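Local coordinates for protein hydrogenase (NiFe) small subunit HydA (Allochromatium vinosum, PDB 3MYR) that carries the iron-sulfur clusters of a [NiFe] hydrogenase and probably relays electrons between the hydrogen-converting large subunit and an external redox partner, at residues A114-L119 / Y173-A178; P145-I150 / P253-A258; D204-G207 / G211-L214; P222-A227 / H245-C250; M231-N234 / W239-E242. One frame throughout, in Å; residues are numbered along the deposited sequence.

Contact 1 (A114-L119 / Y173-A178); sequences AAFGGL and YGRPLA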
# COMPACT_ATOMS: atom_id res chain seq x y z
N ALA A 114 -6.76 13.43 8.07
CA ALA A 114 -6.93 14.82 7.63
C ALA A 114 -8.07 15.51 8.38
O ALA A 114 -7.97 16.66 8.74
CB ALA A 114 -7.18 14.86 6.12
N ALA A 115 -9.20 14.82 8.53
CA ALA A 115 -10.36 15.42 9.14
C ALA A 115 -10.16 15.74 10.62
O ALA A 115 -10.52 16.84 11.05
CB ALA A 115 -11.62 14.57 8.91
N PHE A 116 -9.54 14.83 11.36
CA PHE A 116 -9.53 14.92 12.81
C PHE A 116 -8.15 14.66 13.45
O PHE A 116 -8.07 14.63 14.66
CB PHE A 116 -10.53 13.88 13.41
CG PHE A 116 -11.96 14.06 12.94
CD1 PHE A 116 -12.55 15.35 12.94
CD2 PHE A 116 -12.72 12.97 12.57
CE1 PHE A 116 -13.88 15.54 12.51
CE2 PHE A 116 -14.07 13.13 12.13
CZ PHE A 116 -14.65 14.40 12.10
N GLY A 117 -7.11 14.34 12.68
CA GLY A 117 -5.81 14.07 13.32
C GLY A 117 -5.47 12.58 13.12
O GLY A 117 -4.34 12.24 12.69
N GLY A 118 -6.45 11.69 13.30
CA GLY A 118 -6.21 10.29 12.93
C GLY A 118 -4.96 9.64 13.62
O GLY A 118 -4.62 9.93 14.76
N LEU A 119 -4.31 8.74 12.92
CA LEU A 119 -3.32 7.90 13.52
C LEU A 119 -2.09 8.66 13.94
O LEU A 119 -1.62 8.47 15.04
CB LEU A 119 -2.95 6.80 12.55
CG LEU A 119 -2.26 5.56 12.99
CD1 LEU A 119 -1.45 4.80 11.94
CD2 LEU A 119 -2.11 5.25 14.46
N TYR A 173 -19.70 18.30 13.07
CA TYR A 173 -18.26 18.11 12.81
C TYR A 173 -17.82 18.26 11.33
O TYR A 173 -16.72 17.79 10.96
CB TYR A 173 -17.83 16.73 13.28
CG TYR A 173 -17.62 16.59 14.76
CD1 TYR A 173 -16.58 17.28 15.43
CD2 TYR A 173 -18.31 15.62 15.45
CE1 TYR A 173 -16.33 17.03 16.81
CE2 TYR A 173 -18.09 15.36 16.80
CZ TYR A 173 -17.14 16.09 17.47
OH TYR A 173 -16.98 15.76 18.78
N GLY A 174 -18.69 18.83 10.48
CA GLY A 174 -18.32 19.12 9.08
C GLY A 174 -18.50 17.91 8.14
O GLY A 174 -18.05 17.95 6.96
N ARG A 175 -19.22 16.90 8.63
CA ARG A 175 -19.44 15.64 7.87
C ARG A 175 -20.77 15.65 7.11
O ARG A 175 -21.81 15.98 7.66
CB ARG A 175 -19.40 14.45 8.83
CG ARG A 175 -18.09 14.35 9.68
CD ARG A 175 -18.16 13.08 10.57
NE ARG A 175 -19.25 13.24 11.56
CZ ARG A 175 -19.33 12.54 12.71
NH1 ARG A 175 -18.43 11.64 13.02
NH2 ARG A 175 -20.27 12.79 13.58
N PRO A 176 -20.73 15.32 5.82
CA PRO A 176 -21.97 15.25 5.02
C PRO A 176 -23.04 14.35 5.65
O PRO A 176 -22.82 13.15 5.87
CB PRO A 176 -21.49 14.64 3.71
CG PRO A 176 -20.13 15.20 3.54
CD PRO A 176 -19.54 15.03 5.00
N LEU A 177 -24.23 14.93 5.84
CA LEU A 177 -25.34 14.17 6.45
C LEU A 177 -25.73 12.95 5.68
O LEU A 177 -26.26 11.97 6.27
CB LEU A 177 -26.57 15.07 6.68
CG LEU A 177 -26.28 16.18 7.73
CD1 LEU A 177 -27.42 17.21 7.77
CD2 LEU A 177 -25.99 15.64 9.18
N ALA A 178 -25.55 12.96 4.37
CA ALA A 178 -26.06 11.82 3.58
C ALA A 178 -25.30 10.55 3.97
O ALA A 178 -25.78 9.42 3.74
CB ALA A 178 -25.91 12.05 2.02

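Contact 2 (P145-I150 / P253-A258); sequences PGCPPI and PQFWDA. With SF4 (iron/sulfur cluster), chain I.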
# COMPACT_ATOMS: atom_id res chain seq x y z
N PRO A 145 -14.60 11.51 6.83
CA PRO A 145 -13.69 10.67 7.66
C PRO A 145 -13.99 9.17 7.47
O PRO A 145 -14.89 8.82 6.67
CB PRO A 145 -14.01 11.09 9.06
CG PRO A 145 -15.43 11.53 9.01
CD PRO A 145 -15.57 12.24 7.65
N GLY A 146 -13.32 8.32 8.24
CA GLY A 146 -13.27 6.87 7.91
C GLY A 146 -11.82 6.51 7.64
O GLY A 146 -11.05 7.36 7.24
N CYS A 147 -11.43 5.26 7.82
CA CYS A 147 -10.02 4.89 7.75
C CYS A 147 -9.93 3.60 6.91
O CYS A 147 -9.83 2.48 7.44
CB CYS A 147 -9.52 4.68 9.21
SG CYS A 147 -7.72 4.55 9.23
N PRO A 148 -10.13 3.72 5.59
CA PRO A 148 -10.45 4.98 4.88
C PRO A 148 -11.99 5.09 4.80
O PRO A 148 -12.69 4.17 5.24
CB PRO A 148 -9.84 4.76 3.49
CG PRO A 148 -9.98 3.21 3.26
CD PRO A 148 -9.95 2.58 4.67
N PRO A 149 -12.51 6.22 4.33
CA PRO A 149 -13.93 6.37 4.06
C PRO A 149 -14.31 5.34 2.99
O PRO A 149 -13.49 4.92 2.16
CB PRO A 149 -14.03 7.82 3.41
CG PRO A 149 -12.70 8.53 3.91
CD PRO A 149 -11.72 7.37 3.84
N ILE A 150 -15.59 5.04 2.94
CA ILE A 150 -16.17 4.21 1.86
C ILE A 150 -15.93 4.77 0.47
O ILE A 150 -16.17 5.93 0.22
CB ILE A 150 -17.65 4.04 2.11
CG1 ILE A 150 -17.84 3.32 3.49
CG2 ILE A 150 -18.28 3.10 1.03
CD1 ILE A 150 -19.40 3.44 4.00
N PRO A 253 -13.52 11.23 15.65
CA PRO A 253 -12.27 11.85 16.15
C PRO A 253 -11.61 11.03 17.28
O PRO A 253 -12.33 10.57 18.19
CB PRO A 253 -12.76 13.15 16.79
CG PRO A 253 -14.08 13.51 16.02
CD PRO A 253 -14.69 12.13 15.73
N GLN A 254 -10.28 10.96 17.31
CA GLN A 254 -9.61 10.20 18.38
C GLN A 254 -10.06 8.77 18.60
O GLN A 254 -10.02 8.28 19.72
CB GLN A 254 -9.66 10.99 19.72
CG GLN A 254 -8.70 12.27 19.72
CD GLN A 254 -9.40 13.45 19.00
OE1 GLN A 254 -10.56 13.76 19.31
NE2 GLN A 254 -8.76 14.00 17.99
N PHE A 255 -10.49 8.05 17.57
CA PHE A 255 -11.01 6.72 17.82
C PHE A 255 -9.89 5.78 18.26
O PHE A 255 -10.17 4.80 18.91
CB PHE A 255 -11.76 6.15 16.59
CG PHE A 255 -10.85 5.67 15.48
CD1 PHE A 255 -10.52 4.30 15.38
CD2 PHE A 255 -10.42 6.56 14.48
CE1 PHE A 255 -9.72 3.84 14.34
CE2 PHE A 255 -9.63 6.11 13.37
CZ PHE A 255 -9.31 4.75 13.29
N TRP A 256 -8.65 6.08 17.89
CA TRP A 256 -7.52 5.24 18.31
C TRP A 256 -7.32 5.26 19.80
O TRP A 256 -6.71 4.34 20.34
CB TRP A 256 -6.19 5.73 17.70
CG TRP A 256 -6.22 5.69 16.16
CD1 TRP A 256 -6.29 6.75 15.32
CD2 TRP A 256 -6.10 4.53 15.34
NE1 TRP A 256 -6.32 6.33 14.00
CE2 TRP A 256 -6.15 4.97 13.98
CE3 TRP A 256 -5.96 3.15 15.62
CZ2 TRP A 256 -6.05 4.08 12.88
CZ3 TRP A 256 -5.87 2.24 14.55
CH2 TRP A 256 -5.98 2.71 13.17
N ASP A 257 -7.76 6.33 20.46
CA ASP A 257 -7.52 6.46 21.87
C ASP A 257 -8.78 6.24 22.68
O ASP A 257 -8.89 6.80 23.76
CB ASP A 257 -6.87 7.84 22.18
CG ASP A 257 -5.40 7.93 21.63
OD1 ASP A 257 -4.67 6.94 21.89
OD2 ASP A 257 -5.00 8.92 20.93
N ALA A 258 -9.72 5.45 22.18
CA ALA A 258 -10.96 5.25 22.94
C ALA A 258 -10.90 4.05 23.89
O ALA A 258 -11.93 3.51 24.17
CB ALA A 258 -12.19 5.11 21.97
FE1 SF4 I . -6.78 5.77 7.58
FE2 SF4 I . -6.88 7.40 5.31
FE3 SF4 I . -5.46 8.20 7.61
FE4 SF4 I . -4.75 5.93 5.79
S1 SF4 I . -4.70 8.33 5.38
S2 SF4 I . -4.58 6.17 8.02
S3 SF4 I . -6.83 5.06 5.48
S4 SF4 I . -7.68 7.83 7.47

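Contact 3 (D204-G207 / G211-L214); sequences DDEG and GWCL. With SF4 (iron/sulfur cluster), chain J.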
# COMPACT_ATOMS: atom_id res chain seq x y z
N ASP A 204 -16.20 -17.03 16.73
CA ASP A 204 -16.91 -18.10 16.02
C ASP A 204 -17.79 -18.98 16.92
O ASP A 204 -18.06 -20.11 16.56
CB ASP A 204 -15.91 -18.99 15.23
CG ASP A 204 -14.97 -19.80 16.17
OD1 ASP A 204 -15.01 -19.57 17.41
OD2 ASP A 204 -14.24 -20.72 15.66
N ASP A 205 -18.26 -18.48 18.07
CA ASP A 205 -19.27 -19.25 18.80
C ASP A 205 -20.63 -19.20 18.10
O ASP A 205 -20.75 -18.63 17.04
CB ASP A 205 -19.40 -18.80 20.26
CG ASP A 205 -19.90 -17.35 20.39
OD1 ASP A 205 -20.01 -16.67 19.35
OD2 ASP A 205 -20.25 -16.92 21.51
N GLU A 206 -21.65 -19.80 18.70
CA GLU A 206 -22.99 -19.84 18.10
C GLU A 206 -23.49 -18.41 17.76
O GLU A 206 -23.97 -18.18 16.67
CB GLU A 206 -23.98 -20.58 19.05
CG GLU A 206 -25.37 -20.70 18.47
CD GLU A 206 -25.45 -21.54 17.15
OE1 GLU A 206 -26.55 -21.58 16.54
OE2 GLU A 206 -24.43 -22.16 16.71
N GLY A 207 -23.33 -17.44 18.65
CA GLY A 207 -23.81 -16.09 18.45
C GLY A 207 -23.07 -15.46 17.25
O GLY A 207 -23.67 -14.80 16.42
N GLY A 211 -24.88 -14.20 13.65
CA GLY A 211 -25.13 -12.77 13.55
C GLY A 211 -25.76 -12.13 14.77
O GLY A 211 -26.46 -11.11 14.64
N TRP A 212 -25.45 -12.63 15.97
CA TRP A 212 -25.81 -11.91 17.20
C TRP A 212 -24.88 -10.72 17.34
O TRP A 212 -23.85 -10.64 16.70
CB TRP A 212 -25.74 -12.82 18.43
CG TRP A 212 -26.72 -14.00 18.34
CD1 TRP A 212 -27.65 -14.25 17.34
CD2 TRP A 212 -26.88 -15.07 19.30
NE1 TRP A 212 -28.36 -15.41 17.63
CE2 TRP A 212 -27.88 -15.95 18.80
CE3 TRP A 212 -26.22 -15.41 20.50
CZ2 TRP A 212 -28.25 -17.14 19.47
CZ3 TRP A 212 -26.58 -16.57 21.17
CH2 TRP A 212 -27.57 -17.44 20.64
N CYS A 213 -25.22 -9.82 18.24
CA CYS A 213 -24.52 -8.56 18.38
C CYS A 213 -23.09 -8.75 18.86
O CYS A 213 -22.81 -9.63 19.70
CB CYS A 213 -25.33 -7.67 19.33
SG CYS A 213 -24.53 -6.13 19.77
N LEU A 214 -22.20 -7.91 18.32
CA LEU A 214 -20.74 -7.84 18.70
C LEU A 214 -20.31 -6.87 19.82
O LEU A 214 -19.09 -6.67 20.06
CB LEU A 214 -19.91 -7.52 17.46
CG LEU A 214 -20.18 -8.49 16.28
CD1 LEU A 214 -19.40 -8.08 15.02
CD2 LEU A 214 -19.76 -10.00 16.66
FE1 SF4 J . -24.40 -3.74 15.47
FE2 SF4 J . -24.18 -4.71 18.07
FE3 SF4 J . -22.21 -3.16 16.98
FE4 SF4 J . -24.63 -2.07 17.63
S1 SF4 J . -23.09 -2.97 19.04
S2 SF4 J . -23.43 -1.64 15.78
S3 SF4 J . -26.03 -3.80 17.06
S4 SF4 J . -22.87 -5.25 16.27

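Contact 4 (P222-A227 / H245-C250); sequences PTTYNA and HPCLGC. With F3S (Fe3-s4 cluster), chain K.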
# COMPACT_ATOMS: atom_id res chain seq x y z
N PRO A 222 -22.24 1.97 18.54
CA PRO A 222 -23.16 2.93 19.16
C PRO A 222 -22.78 4.41 19.12
O PRO A 222 -23.68 5.22 19.17
CB PRO A 222 -23.31 2.45 20.61
CG PRO A 222 -23.02 0.87 20.53
CD PRO A 222 -22.01 0.74 19.37
N THR A 223 -21.49 4.75 18.97
CA THR A 223 -21.02 6.15 19.00
C THR A 223 -20.31 6.47 17.67
O THR A 223 -19.67 7.50 17.56
CB THR A 223 -20.01 6.42 20.14
OG1 THR A 223 -18.90 5.50 20.03
CG2 THR A 223 -20.71 6.28 21.56
N THR A 224 -20.51 5.64 16.65
CA THR A 224 -19.85 5.84 15.36
C THR A 224 -20.80 6.20 14.25
O THR A 224 -21.79 5.47 14.01
CB THR A 224 -19.04 4.56 14.98
OG1 THR A 224 -18.13 4.29 16.08
CG2 THR A 224 -18.21 4.83 13.70
N TYR A 225 -20.46 7.27 13.51
CA TYR A 225 -21.33 7.78 12.45
C TYR A 225 -20.70 7.51 11.07
O TYR A 225 -19.57 7.96 10.84
CB TYR A 225 -21.63 9.31 12.67
CG TYR A 225 -22.63 9.53 13.82
CD1 TYR A 225 -24.01 9.73 13.57
CD2 TYR A 225 -22.22 9.38 15.13
CE1 TYR A 225 -24.94 9.84 14.67
CE2 TYR A 225 -23.10 9.54 16.20
CZ TYR A 225 -24.46 9.71 15.96
OH TYR A 225 -25.28 9.79 17.06
N ASN A 226 -21.35 6.69 10.23
CA ASN A 226 -20.75 6.28 8.92
C ASN A 226 -21.86 5.55 8.20
O ASN A 226 -22.90 5.31 8.82
CB ASN A 226 -19.50 5.39 9.07
CG ASN A 226 -18.54 5.53 7.87
OD1 ASN A 226 -18.96 5.97 6.84
ND2 ASN A 226 -17.24 5.23 8.04
N ALA A 227 -21.67 5.23 6.91
CA ALA A 227 -22.73 4.65 6.07
C ALA A 227 -22.53 3.13 5.88
O ALA A 227 -23.17 2.53 5.02
CB ALA A 227 -22.74 5.31 4.66
N HIS A 245 -16.42 -8.67 12.48
CA HIS A 245 -15.55 -7.94 13.38
C HIS A 245 -16.29 -6.75 13.96
O HIS A 245 -16.95 -6.02 13.21
CB HIS A 245 -14.23 -7.46 12.64
CG HIS A 245 -13.15 -7.04 13.59
ND1 HIS A 245 -13.17 -5.82 14.24
CD2 HIS A 245 -12.11 -7.73 14.12
CE1 HIS A 245 -12.15 -5.76 15.08
NE2 HIS A 245 -11.49 -6.90 15.03
N PRO A 246 -16.08 -6.44 15.26
CA PRO A 246 -16.64 -5.16 15.80
C PRO A 246 -16.19 -3.93 15.04
O PRO A 246 -15.04 -3.87 14.58
CB PRO A 246 -16.13 -5.08 17.23
CG PRO A 246 -15.10 -6.27 17.39
CD PRO A 246 -15.44 -7.28 16.29
N CYS A 247 -17.08 -2.94 14.91
CA CYS A 247 -16.70 -1.63 14.38
C CYS A 247 -15.61 -1.08 15.35
O CYS A 247 -15.78 -1.08 16.58
CB CYS A 247 -17.95 -0.77 14.45
SG CYS A 247 -17.67 1.00 13.98
N LEU A 248 -14.53 -0.54 14.79
CA LEU A 248 -13.46 0.11 15.56
C LEU A 248 -13.77 1.56 15.88
O LEU A 248 -12.97 2.20 16.62
CB LEU A 248 -12.16 0.13 14.69
CG LEU A 248 -11.68 -1.25 14.14
CD1 LEU A 248 -10.52 -1.09 13.12
CD2 LEU A 248 -11.31 -2.18 15.24
N GLY A 249 -14.85 2.12 15.29
CA GLY A 249 -15.08 3.58 15.43
C GLY A 249 -14.30 4.43 14.45
O GLY A 249 -14.01 5.60 14.75
N CYS A 250 -13.98 3.92 13.24
CA CYS A 250 -12.83 4.51 12.53
C CYS A 250 -13.13 5.87 11.85
O CYS A 250 -12.19 6.55 11.41
CB CYS A 250 -12.17 3.55 11.55
SG CYS A 250 -13.17 3.40 10.00
FE1 F3S K . -16.84 0.93 11.82
FE3 F3S K . -15.01 2.03 10.19
FE4 F3S K . -17.33 1.39 9.20
S1 F3S K . -14.60 0.51 11.81
S2 F3S K . -18.04 -0.30 10.38
S3 F3S K . -17.00 2.94 10.79
S4 F3S K . -15.42 1.17 8.19

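Contact 5 (M231-N234 / W239-E242); sequences MKWN and WPVE. With F3S (Fe3-s4 cluster), chain K.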
# COMPACT_ATOMS: atom_id res chain seq x y z
N MET A 231 -24.98 1.57 3.16
CA MET A 231 -24.38 1.52 1.83
C MET A 231 -23.48 0.28 1.73
O MET A 231 -23.38 -0.34 0.68
CB MET A 231 -23.52 2.81 1.61
CG MET A 231 -22.86 2.81 0.24
SD MET A 231 -21.80 4.26 0.07
CE MET A 231 -23.05 5.63 0.28
N LYS A 232 -22.80 -0.07 2.83
CA LYS A 232 -21.79 -1.18 2.81
C LYS A 232 -20.59 -0.83 1.94
O LYS A 232 -20.57 0.28 1.38
CB LYS A 232 -22.40 -2.50 2.33
CG LYS A 232 -23.59 -2.94 3.20
CD LYS A 232 -23.84 -4.42 2.92
CE LYS A 232 -25.13 -4.85 3.69
NZ LYS A 232 -25.48 -6.31 3.39
N TRP A 233 -19.60 -1.74 1.86
CA TRP A 233 -18.33 -1.48 1.24
C TRP A 233 -18.14 -2.18 -0.08
O TRP A 233 -18.58 -3.31 -0.23
CB TRP A 233 -17.22 -2.00 2.15
CG TRP A 233 -16.87 -0.98 3.15
CD1 TRP A 233 -17.55 -0.66 4.37
CD2 TRP A 233 -15.75 -0.12 3.05
NE1 TRP A 233 -16.83 0.38 5.02
CE2 TRP A 233 -15.69 0.65 4.25
CE3 TRP A 233 -14.66 -0.06 2.12
CZ2 TRP A 233 -14.69 1.64 4.45
CZ3 TRP A 233 -13.61 0.92 2.36
CH2 TRP A 233 -13.64 1.73 3.53
N ASN A 234 -17.42 -1.56 -1.00
CA ASN A 234 -16.96 -2.25 -2.24
C ASN A 234 -18.11 -2.68 -3.11
O ASN A 234 -18.27 -3.87 -3.45
CB ASN A 234 -16.03 -3.43 -1.90
CG ASN A 234 -14.77 -2.95 -1.09
OD1 ASN A 234 -14.67 -3.16 0.14
ND2 ASN A 234 -13.83 -2.29 -1.78
N TRP A 239 -19.53 -5.38 4.94
CA TRP A 239 -19.00 -4.34 5.81
C TRP A 239 -18.45 -4.98 7.09
O TRP A 239 -18.65 -6.16 7.33
CB TRP A 239 -20.04 -3.27 6.10
CG TRP A 239 -21.22 -3.73 6.94
CD1 TRP A 239 -22.30 -4.44 6.50
CD2 TRP A 239 -21.55 -3.27 8.27
NE1 TRP A 239 -23.25 -4.52 7.52
CE2 TRP A 239 -22.79 -3.81 8.60
CE3 TRP A 239 -20.90 -2.39 9.19
CZ2 TRP A 239 -23.42 -3.55 9.83
CZ3 TRP A 239 -21.51 -2.14 10.41
CH2 TRP A 239 -22.73 -2.74 10.74
N PRO A 240 -17.72 -4.21 7.92
CA PRO A 240 -16.94 -4.88 8.98
C PRO A 240 -17.77 -5.76 9.91
O PRO A 240 -17.40 -6.91 10.14
CB PRO A 240 -16.39 -3.70 9.76
CG PRO A 240 -15.91 -2.79 8.55
CD PRO A 240 -17.22 -2.84 7.67
N VAL A 241 -18.92 -5.29 10.36
CA VAL A 241 -19.72 -6.09 11.28
C VAL A 241 -20.37 -7.27 10.54
O VAL A 241 -20.43 -8.40 11.04
CB VAL A 241 -20.81 -5.17 11.94
CG1 VAL A 241 -21.94 -6.06 12.63
CG2 VAL A 241 -20.14 -4.20 12.98
N GLU A 242 -20.73 -7.08 9.28
CA GLU A 242 -21.28 -8.22 8.55
C GLU A 242 -20.25 -9.35 8.37
O GLU A 242 -20.56 -10.53 8.48
CB GLU A 242 -21.82 -7.79 7.19
CG GLU A 242 -22.29 -8.98 6.39
CD GLU A 242 -22.92 -8.61 5.02
OE1 GLU A 242 -22.92 -9.46 4.12
OE2 GLU A 242 -23.46 -7.51 4.83
FE1 F3S K . -16.84 0.93 11.82
FE3 F3S K . -15.01 2.03 10.19
FE4 F3S K . -17.33 1.39 9.20
S1 F3S K . -14.60 0.51 11.81
S2 F3S K . -18.04 -0.30 10.38
S3 F3S K . -17.00 2.94 10.79
S4 F3S K . -15.42 1.17 8.19

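Contact 1 (A114-L119 / Y173-A178)
Helix 111-116 of the flavodoxin-like N-terminal domain, whose first turn carries the cluster ligand C113, sends the ring of F116 against Y173 and R175, in the loop that leads into helix 177-180. F116 approaches with its rim. Its CE1 lies 3.9 Å from Y173 O, its CZ is 4.1 Å from R175 CD, and both of these partners sit at the ring edge, near its plane. The neighbouring A115 CB stands 4.0 Å above the centre of one F116 face. The two aromatic rings meet only obliquely, with centroids 5.8 Å apart and planes inclined at 69°; the apolar touch is F116 CZ on Y173 CB. The R175 chain is extended as far as CD, which meets the F116 rim; the bend beyond it (chi3 -66°) turns the guanidinium off, almost perpendicular to that ring. Y173 CD2 rests over one face of the guanidinium. The charged end is occupied by salt bridges to D171 and E252, and Y173 O accepts a hydrogen bond from N143. The chemistry is therefore divided: F116 meets the aliphatic part of R175, while the arginine's charge is probably balanced by two carboxylates beyond the contact.

Contact 2 (P145-I150 / P253-A258)
C147 lays its CB and SG against two aromatic side chains, F255 and W256, of the short 3-10 turn at 255-256. Its CB is 4.1 Å from F255 CZ, an oblique approach to that ring. The sulfur is 4.0 Å from W256 CZ2 and 73° off the normal of the six-membered ring, a slanted sulfur-aromatic contact. With SG opposite the backbone N (chi1 -169°), the same atom reaches the [4Fe-4S] cluster and binds its iron FE1 at 2.3 Å, completing the ligand set of C14, C17 and C113. F255 and W256 also pack on each other: F255 CZ stands 3.2 Å above the indole plane near its rim. Next to C147 the chain kinks through the cis peptide before P148, and C147 O is gripped by R59 and K211 of the large subunit, which places this cluster at the subunit interface. Residues 145-150 bridge strand 141-144 and helix 151-164. P148 leans on C17 and S20 of helix 16-23, while from residues 253-258 F255 touches T112 of helix 111-116 and W256 touches L119 of helix 118-121.

Contact 3 (D204-G207 / G211-L214)
The indole of W212 lies directly on the backbone of G207, whose CA stands only 3.0 Å above the ring plane, offset toward the rim. This tight contact accompanies the Schellman motif that ends helix 206-210: G211 leaves the helix with positive phi (72°), and W212 N donates to G207 O at 2.8 Å with a nearly straight N-H...O angle of 161°. G207 has no side chain to hold the indole off, and the closest ring atom is W212 CE3, 3.2 Å from G207 CA. The first torsion of W212 (chi1 -61°) puts CG on the side of the backbone N, and the rotation of the ring about the next bond then sets its face on G207. At the far rim, E206 CG comes 4.5 Å from W212 CH2, a loose oblique touch. F193 meets the tryptophan ring at a shallow angle. The start of the helix is fixed too, since D205 caps it through OD1 to A208 N, and the preceding D204 makes a salt bridge with K461 of the large subunit. The helix is thus capped at both ends, and its last residue lies three before the cluster ligand C213. Backbone bonds join C213 to L198 and A200, and R190 holds W212 O. C213 starts its side chain away from residues 204-207, and its sulfur binds FE2 of the second [4Fe-4S] cluster at 2.2 Å, with H185, C188 and C219 as the other ligands. One residue on, L214 N lies 3.4 Å from cluster sulfur S4.

Contact 4 (P222-A227 / H245-C250)
Two flat groups stand on either side of the [3Fe-4S] cluster, in the site where T224 meets G249. The H245 imidazole has P246 CD over one face, offset toward the rim, and W54 of the large subunit meets it edge-to-face; at its edge, ND1 donates in the ring plane to a lone pair of P246 O at 2.7 Å. The amide of N226 turns ND2 to within 3.6 Å of cluster sulfur S3, while its OD1 accepts from A227 N at 2.8 Å, the donor tilted 28° from the carbonyl plane. The site is built on the Cys-x-x-Cys loop C247 to C250, with C228 as the third cysteine. T224 is wedged into this loop by both branches of its side chain. OG1, opposite its own carbonyl carbon (chi1 -56°), presses on G249 CA at 3.2 Å, a close approach of oxygen to backbone carbon, and spends its hydrogen bond on K220 O. The methyl CG2 lies opposite the backbone N and meets C247 SG at 3.9 Å, with S3 of the cluster also close by. G249 has positive phi (83°), a conformation suited to glycine, which helps turn the chain between the two cysteine ligands. C250 SG binds FE3 at 2.3 Å and C247 SG binds FE1 at the same length. The C247 sulfur, touched by T224 from one segment, is also an acceptor within its own: G249 N donates to it at 3.3 Å.

Contact 5 (M231-N234 / W239-E242)
Charge pairing joins K232 to E242: NZ donates to OE2 at 2.8 Å, arriving on the syn side of the carboxylate and 17° out of its plane. Both chains are extended beyond CG and meet at about a right angle. The other carboxylate oxygen, OE1, makes a salt bridge to R238 of the large subunit, so E242 stands between two cations.

Apolar packing continues inward along the lysine. K232 CG lies 3.8 Å from W239 CD1, and the methylenes that follow run past the same corner of the indole. W233 puts its CD1 against two partners: W239 CB, at the edge and near the plane of the W233 ring, and P240 CD, which approaches obliquely, each 4.0 Å away. W239 CG sits between its backbone N and carbonyl carbon (chi1 67°), an arrangement that lets V241 CB rest 3.3 Å above one face of the indole.

Contacts to the [3Fe-4S] cluster come from three of these residues. W233 NE1 lies 3.6 Å from S4, and W233 belongs to the binding site of the cluster. W239 points its edge at S2, CE3 being 3.7 Å away in the ring plane, and P240 CG reaches the same sulfide at 3.8 Å.

The chemistry is graded from outside to inside: a paired lysine and glutamate on the partly exposed side, then a mainly apolar wall of two indoles and a proline against the inorganic sulfides, with the W233 indole nitrogen near S4. Flanked by two basic groups, the E242 carboxylate probably stays ionised.

Overall arrangement
The contacts follow the row of three clusters, the probable electron path. Contact 2 gives the first [4Fe-4S] cluster one of its ligands, contacts 4 and 5 enclose the [3Fe-4S] cluster, and contact 3 lies beside the second [4Fe-4S] cluster. Contacts 2 and 4 have centres 8 Å apart and touch where C147 N comes 3.3 Å from C250 SG. Contact 5 is nested within the loop closed by contact 4, and a probable hydrogen bond of 3.1 Å joins H245 N to P240 O. L214 of contact 3 packs on both. Contact 1 backs contact 2 through R175 on P145, but its centre is 31 Å from that of contact 3, near the two ends of that row.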